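Local coordinates for major capsid protein (PDB 1NO7) that serves as the major building block of the herpes simplex virus 1 capsid, here represented by its protease-resistant upper domain, at residues 176-181 with 214-219; 186-191 with 221-226. One frame throughout, in Å; residues are numbered along the deposited sequence.

Overall arrangement
Interactions 1 and 2 lie side by side, their centres about 10 Å apart, on the same side of the chain's centre. Along the chain the order is 176-181, 186-191, 214-219 and 221-226, so the two contacts cross instead of one enclosing the other. Helices 176-183 and 188-193 follow one another, and both meet helix 218-226: the first at the turn leading into it, the second along its body. The interactions also touch directly, V221 packing on F214 and V215. Together they illustrate two successive helices tied, through buried contacts, to one later helix in a mainly helical part of the upper domain.

Interaction 1: 176-181 with 214-219; sequences VFYLLQ and FVNDYS
Q181 reaches from helix 176-183 to two successive residues of the turn before helix 218-226. Its amide meets that of N216 tip to tip, the planes 71° apart, and N216 ND2 donates to Q181 OE1 at 3.2 Å. This bond is fairly straight and runs in the amide plane of N216, although it meets the carbonyl of Q181 from the side, at a C=O...N angle of 94°. On the other branch of the same amide, Q181 NE2 gives a hydrogen to the anti lone pair of D217 OD2, also at 3.2 Å. With CG anti to the backbone N (chi1 162°) and an extended chain beyond it, Q181 can span the gap to both partners.

Beside this polar trio lies an aromatic pair. The F177 and F214 ring planes are only slightly inclined, but one ring is displaced so far that little of it faces the other, with centroids 5.1 Å apart; F214 CZ comes over one face of the F177 ring. At the edge of the F214 ring sit the CB atoms of L180 and Q181, the former 4.3 Å from F214 CE2.

Further out, the tips of N216 and D217 each have a second, stronger partner: L488 O accepts from N216 ND2, and W287 NE1 donates to D217 OD2. Helix 195-208 packs on F177, L180 and F214. The turn itself is of type I, from F214 to D217, closed by D217 N donating to F214 O at 3.0 Å. It delivers D217 to the N-cap of helix 218-226, where OD1 accepts from L220 N. The arrangement is thus a helix N-cap whose aspartate serves two ends: one carboxylate oxygen caps its own helix, the other holds a glutamine of a neighbouring helix.

Interaction 2: 186-191 with 221-226; sequences GSEHVF and VSYVVT
Y223 of helix 218-226 reaches across to the start of helix 188-193, and its hydroxyl donates to G186 O at 2.7 Å. The acceptor sits at the edge of the tyrosine ring and in its plane, while the donor is tilted 28° from the carbonyl plane of G186. The side chain of E188 crosses the same ring obliquely, with CG 3.7 Å from Y223 CE2; its OE1 is held by a salt bridge to R351. S187 is the N-cap of helix 188-193, its OG accepting from V190 N at 3.1 Å, and the Y223 hydroxyl takes the carbonyl of the residue before that cap. Nearer its own backbone, Y223 packs on F191. The two side chains run past one another from opposing sides, with ring planes at 38°, neither stacked nor edge-to-face, and Y223 CB lies over one face of the F191 ring in a CH-pi contact, 3.5 Å from its centroid. CG of F191 lies anti to its backbone N (chi1 175°), which brings it 3.4 Å from Y223 CD1. One residue on, V224 CG2 touches the far end of that ring, 3.9 Å from F191 CZ, and V224 also packs on I202 of helix 195-208.

Interaction 1: 176-181 with 214-219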
loop_
_atom_site.group_PDB
_atom_site.type_symbol
_atom_site.label_atom_id
_atom_site.label_comp_id
_atom_site.label_asym_id
_atom_site.label_seq_id
_atom_site.Cartn_x
_atom_site.Cartn_y
_atom_site.Cartn_z
ATOM N N VAL A 176 18.321 3.781 -1.139
ATOM C CA VAL A 176 18.445 3.365 -2.535
ATOM C C VAL A 176 17.285 2.460 -2.984
ATOM O O VAL A 176 16.629 2.712 -4.013
ATOM C CB VAL A 176 19.758 2.624 -2.734
ATOM C CG1 VAL A 176 19.983 2.357 -4.200
ATOM C CG2 VAL A 176 20.887 3.439 -2.145
ATOM N N PHE A 177 17.034 1.419 -2.189
ATOM C CA PHE A 177 15.967 0.450 -2.447
ATOM C C PHE A 177 14.630 1.096 -2.808
ATOM O O PHE A 177 13.938 0.629 -3.716
ATOM C CB PHE A 177 15.795 -0.452 -1.226
ATOM C CG PHE A 177 16.993 -1.330 -0.943
ATOM C CD1 PHE A 177 18.183 -1.158 -1.635
ATOM C CD2 PHE A 177 16.925 -2.333 0.026
ATOM C CE1 PHE A 177 19.285 -1.974 -1.367
ATOM C CE2 PHE A 177 18.025 -3.159 0.306
ATOM C CZ PHE A 177 19.205 -2.977 -0.392
ATOM N N TYR A 178 14.252 2.156 -2.096
ATOM C CA TYR A 178 12.994 2.839 -2.414
ATOM C C TYR A 178 13.090 3.429 -3.820
ATOM O O TYR A 178 12.237 3.141 -4.680
ATOM C CB TYR A 178 12.681 3.979 -1.430
ATOM C CG TYR A 178 12.332 3.540 -0.018
ATOM C CD1 TYR A 178 13.313 3.452 0.966
ATOM C CD2 TYR A 178 11.016 3.216 0.338
ATOM C CE1 TYR A 178 12.995 3.049 2.276
ATOM C CE2 TYR A 178 10.687 2.812 1.649
ATOM C CZ TYR A 178 11.684 2.732 2.612
ATOM O OH TYR A 178 11.394 2.332 3.908
ATOM N N LEU A 179 14.126 4.243 -4.062
ATOM C CA LEU A 179 14.284 4.852 -5.388
ATOM C C LEU A 179 14.292 3.745 -6.443
ATOM O O LEU A 179 13.648 3.884 -7.495
ATOM C CB LEU A 179 15.572 5.683 -5.484
ATOM C CG LEU A 179 15.803 6.723 -4.387
ATOM C CD1 LEU A 179 16.175 5.963 -3.101
ATOM C CD2 LEU A 179 16.921 7.705 -4.781
ATOM N N LEU A 180 15.012 2.654 -6.162
ATOM C CA LEU A 180 15.056 1.538 -7.099
ATOM C C LEU A 180 13.631 1.053 -7.344
ATOM O O LEU A 180 13.178 0.986 -8.500
ATOM C CB LEU A 180 15.891 0.383 -6.546
ATOM C CG LEU A 180 17.381 0.445 -6.872
ATOM C CD1 LEU A 180 18.069 -0.916 -6.522
ATOM C CD2 LEU A 180 17.521 0.786 -8.368
ATOM N N GLN A 181 12.934 0.719 -6.248
ATOM C CA GLN A 181 11.546 0.254 -6.298
ATOM C C GLN A 181 10.712 1.272 -7.076
ATOM O O GLN A 181 9.895 0.914 -7.927
ATOM C CB GLN A 181 10.990 0.104 -4.879
ATOM C CG GLN A 181 9.465 0.059 -4.821
ATOM C CD GLN A 181 8.920 0.261 -3.410
ATOM O OE1 GLN A 181 9.345 1.175 -2.688
ATOM N NE2 GLN A 181 7.962 -0.578 -3.016
ATOM N N PHE A 214 13.162 -6.244 -0.527
ATOM C CA PHE A 214 12.041 -5.358 -0.865
ATOM C C PHE A 214 10.622 -5.704 -0.372
ATOM O O PHE A 214 9.637 -5.421 -1.079
ATOM C CB PHE A 214 11.978 -5.159 -2.371
ATOM C CG PHE A 214 13.242 -4.615 -2.962
ATOM C CD1 PHE A 214 14.412 -5.379 -2.963
ATOM C CD2 PHE A 214 13.265 -3.339 -3.536
ATOM C CE1 PHE A 214 15.580 -4.893 -3.522
ATOM C CE2 PHE A 214 14.436 -2.831 -4.105
ATOM C CZ PHE A 214 15.597 -3.607 -4.099
ATOM N N VAL A 215 10.503 -6.278 0.829
ATOM C CA VAL A 215 9.195 -6.659 1.394
ATOM C C VAL A 215 8.100 -5.575 1.385
ATOM O O VAL A 215 6.915 -5.882 1.571
ATOM C CB VAL A 215 9.350 -7.084 2.828
ATOM C CG1 VAL A 215 10.286 -8.255 2.914
ATOM C CG2 VAL A 215 9.888 -5.905 3.636
ATOM N N ASN A 216 8.481 -4.314 1.189
ATOM C CA ASN A 216 7.496 -3.236 1.180
ATOM C C ASN A 216 6.722 -3.131 -0.155
ATOM O O ASN A 216 5.925 -2.201 -0.360
ATOM C CB ASN A 216 8.177 -1.894 1.527
ATOM C CG ASN A 216 8.708 -1.159 0.303
ATOM O OD1 ASN A 216 9.667 -1.600 -0.349
ATOM N ND2 ASN A 216 8.077 -0.030 -0.020
ATOM N N ASP A 217 6.949 -4.091 -1.051
ATOM C CA ASP A 217 6.275 -4.101 -2.353
ATOM C C ASP A 217 6.007 -5.540 -2.813
ATOM O O ASP A 217 6.947 -6.302 -3.100
ATOM C CB ASP A 217 7.133 -3.395 -3.404
ATOM C CG ASP A 217 6.444 -3.305 -4.759
ATOM O OD1 ASP A 217 5.953 -4.353 -5.256
ATOM O OD2 ASP A 217 6.400 -2.186 -5.333
ATOM N N TYR A 218 4.734 -5.911 -2.937
ATOM C CA TYR A 218 4.425 -7.276 -3.333
ATOM C C TYR A 218 4.926 -7.634 -4.721
ATOM O O TYR A 218 5.549 -8.685 -4.909
ATOM C CB TYR A 218 2.919 -7.566 -3.255
ATOM C CG TYR A 218 2.661 -9.053 -3.107
ATOM C CD1 TYR A 218 3.192 -9.750 -2.018
ATOM C CD2 TYR A 218 1.987 -9.782 -4.092
ATOM C CE1 TYR A 218 3.076 -11.131 -1.910
ATOM C CE2 TYR A 218 1.863 -11.174 -3.996
ATOM C CZ TYR A 218 2.420 -11.842 -2.900
ATOM O OH TYR A 218 2.380 -13.221 -2.806
ATOM N N SER A 219 4.643 -6.771 -5.694
ATOM C CA SER A 219 5.071 -7.014 -7.062
ATOM C C SER A 219 6.521 -7.491 -7.102
ATOM O O SER A 219 6.834 -8.496 -7.749
ATOM C CB SER A 219 4.914 -5.746 -7.894
ATOM O OG SER A 219 3.548 -5.490 -8.176
#

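Interaction 2: 186-191 with 221-226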
loop_
_atom_site.group_PDB
_atom_site.type_symbol
_atom_site.label_atom_id
_atom_site.label_comp_id
_atom_site.label_asym_id
_atom_site.label_seq_id
_atom_site.Cartn_x
_atom_site.Cartn_y
_atom_site.Cartn_z
ATOM N N GLY A 186 6.720 -1.604 -10.388
ATOM C CA GLY A 186 5.794 -2.705 -10.592
ATOM C C GLY A 186 6.064 -3.384 -11.939
ATOM O O GLY A 186 5.612 -4.499 -12.159
ATOM N N SER A 187 6.798 -2.724 -12.842
ATOM C CA SER A 187 7.120 -3.322 -14.139
ATOM C C SER A 187 7.926 -4.616 -14.033
ATOM O O SER A 187 9.012 -4.647 -13.451
ATOM C CB SER A 187 7.876 -2.324 -15.017
ATOM O OG SER A 187 8.112 -2.872 -16.307
ATOM N N GLU A 188 7.364 -5.688 -14.581
ATOM C CA GLU A 188 8.014 -6.995 -14.575
ATOM C C GLU A 188 9.160 -6.910 -15.579
ATOM O O GLU A 188 10.291 -7.346 -15.313
ATOM C CB GLU A 188 7.009 -8.066 -14.998
ATOM C CG GLU A 188 7.494 -9.489 -14.831
ATOM C CD GLU A 188 6.345 -10.480 -14.876
ATOM O OE1 GLU A 188 5.363 -10.260 -14.135
ATOM O OE2 GLU A 188 6.418 -11.471 -15.637
ATOM N N HIS A 189 8.847 -6.333 -16.738
ATOM C CA HIS A 189 9.805 -6.122 -17.824
ATOM C C HIS A 189 11.063 -5.488 -17.232
ATOM O O HIS A 189 12.177 -6.006 -17.391
ATOM C CB HIS A 189 9.162 -5.194 -18.867
ATOM C CG HIS A 189 10.060 -4.802 -20.000
ATOM N ND1 HIS A 189 10.731 -5.723 -20.778
ATOM C CD2 HIS A 189 10.336 -3.586 -20.534
ATOM C CE1 HIS A 189 11.380 -5.092 -21.741
ATOM N NE2 HIS A 189 11.156 -3.793 -21.616
ATOM N N VAL A 190 10.869 -4.374 -16.521
ATOM C CA VAL A 190 12.004 -3.693 -15.922
ATOM C C VAL A 190 12.615 -4.471 -14.780
ATOM O O VAL A 190 13.809 -4.435 -14.582
ATOM C CB VAL A 190 11.630 -2.313 -15.397
ATOM C CG1 VAL A 190 12.854 -1.674 -14.729
ATOM C CG2 VAL A 190 11.097 -1.442 -16.554
ATOM N N PHE A 191 11.806 -5.142 -13.977
ATOM C CA PHE A 191 12.411 -5.899 -12.889
ATOM C C PHE A 191 13.401 -6.841 -13.544
ATOM O O PHE A 191 14.490 -7.060 -13.026
ATOM C CB PHE A 191 11.385 -6.728 -12.103
ATOM C CG PHE A 191 12.008 -7.600 -11.059
ATOM C CD1 PHE A 191 12.433 -7.060 -9.844
ATOM C CD2 PHE A 191 12.216 -8.946 -11.307
ATOM C CE1 PHE A 191 13.066 -7.856 -8.871
ATOM C CE2 PHE A 191 12.849 -9.763 -10.348
ATOM C CZ PHE A 191 13.277 -9.213 -9.121
ATOM N N VAL A 221 8.507 -8.586 -4.426
ATOM C CA VAL A 221 8.527 -9.846 -3.699
ATOM C C VAL A 221 7.990 -10.968 -4.595
ATOM O O VAL A 221 8.511 -12.093 -4.588
ATOM C CB VAL A 221 7.667 -9.769 -2.425
ATOM C CG1 VAL A 221 7.549 -11.157 -1.800
ATOM C CG2 VAL A 221 8.307 -8.788 -1.422
ATOM N N SER A 222 6.959 -10.659 -5.379
ATOM C CA SER A 222 6.374 -11.652 -6.273
ATOM C C SER A 222 7.483 -12.184 -7.191
ATOM O O SER A 222 7.777 -13.387 -7.188
ATOM C CB SER A 222 5.247 -11.024 -7.094
ATOM O OG SER A 222 4.453 -12.031 -7.693
ATOM N N TYR A 223 8.100 -11.274 -7.950
ATOM C CA TYR A 223 9.211 -11.577 -8.868
ATOM C C TYR A 223 10.368 -12.330 -8.177
ATOM O O TYR A 223 10.706 -13.459 -8.550
ATOM C CB TYR A 223 9.728 -10.268 -9.435
ATOM C CG TYR A 223 8.631 -9.436 -10.050
ATOM C CD1 TYR A 223 8.730 -8.045 -10.101
ATOM C CD2 TYR A 223 7.531 -10.040 -10.650
ATOM C CE1 TYR A 223 7.758 -7.269 -10.748
ATOM C CE2 TYR A 223 6.557 -9.280 -11.302
ATOM C CZ TYR A 223 6.679 -7.897 -11.354
ATOM O OH TYR A 223 5.768 -7.148 -12.075
ATOM N N VAL A 224 10.983 -11.692 -7.188
ATOM C CA VAL A 224 12.060 -12.312 -6.422
ATOM C C VAL A 224 11.780 -13.799 -6.121
ATOM O O VAL A 224 12.683 -14.574 -5.768
ATOM C CB VAL A 224 12.244 -11.566 -5.087
ATOM C CG1 VAL A 224 13.288 -12.268 -4.201
ATOM C CG2 VAL A 224 12.646 -10.124 -5.378
ATOM N N VAL A 225 10.521 -14.192 -6.225
ATOM C CA VAL A 225 10.168 -15.577 -5.994
ATOM C C VAL A 225 10.115 -16.242 -7.364
ATOM O O VAL A 225 10.684 -17.316 -7.566
ATOM C CB VAL A 225 8.798 -15.686 -5.279
ATOM C CG1 VAL A 225 8.198 -17.072 -5.489
ATOM C CG2 VAL A 225 8.976 -15.413 -3.783
ATOM N N THR A 226 9.445 -15.586 -8.308
ATOM C CA THR A 226 9.319 -16.107 -9.665
ATOM C C THR A 226 10.686 -16.414 -10.263
ATOM O O THR A 226 11.022 -17.573 -10.502
ATOM C CB THR A 226 8.623 -15.097 -10.595
ATOM O OG1 THR A 226 7.311 -14.806 -10.098
ATOM C CG2 THR A 226 8.507 -15.663 -11.999
#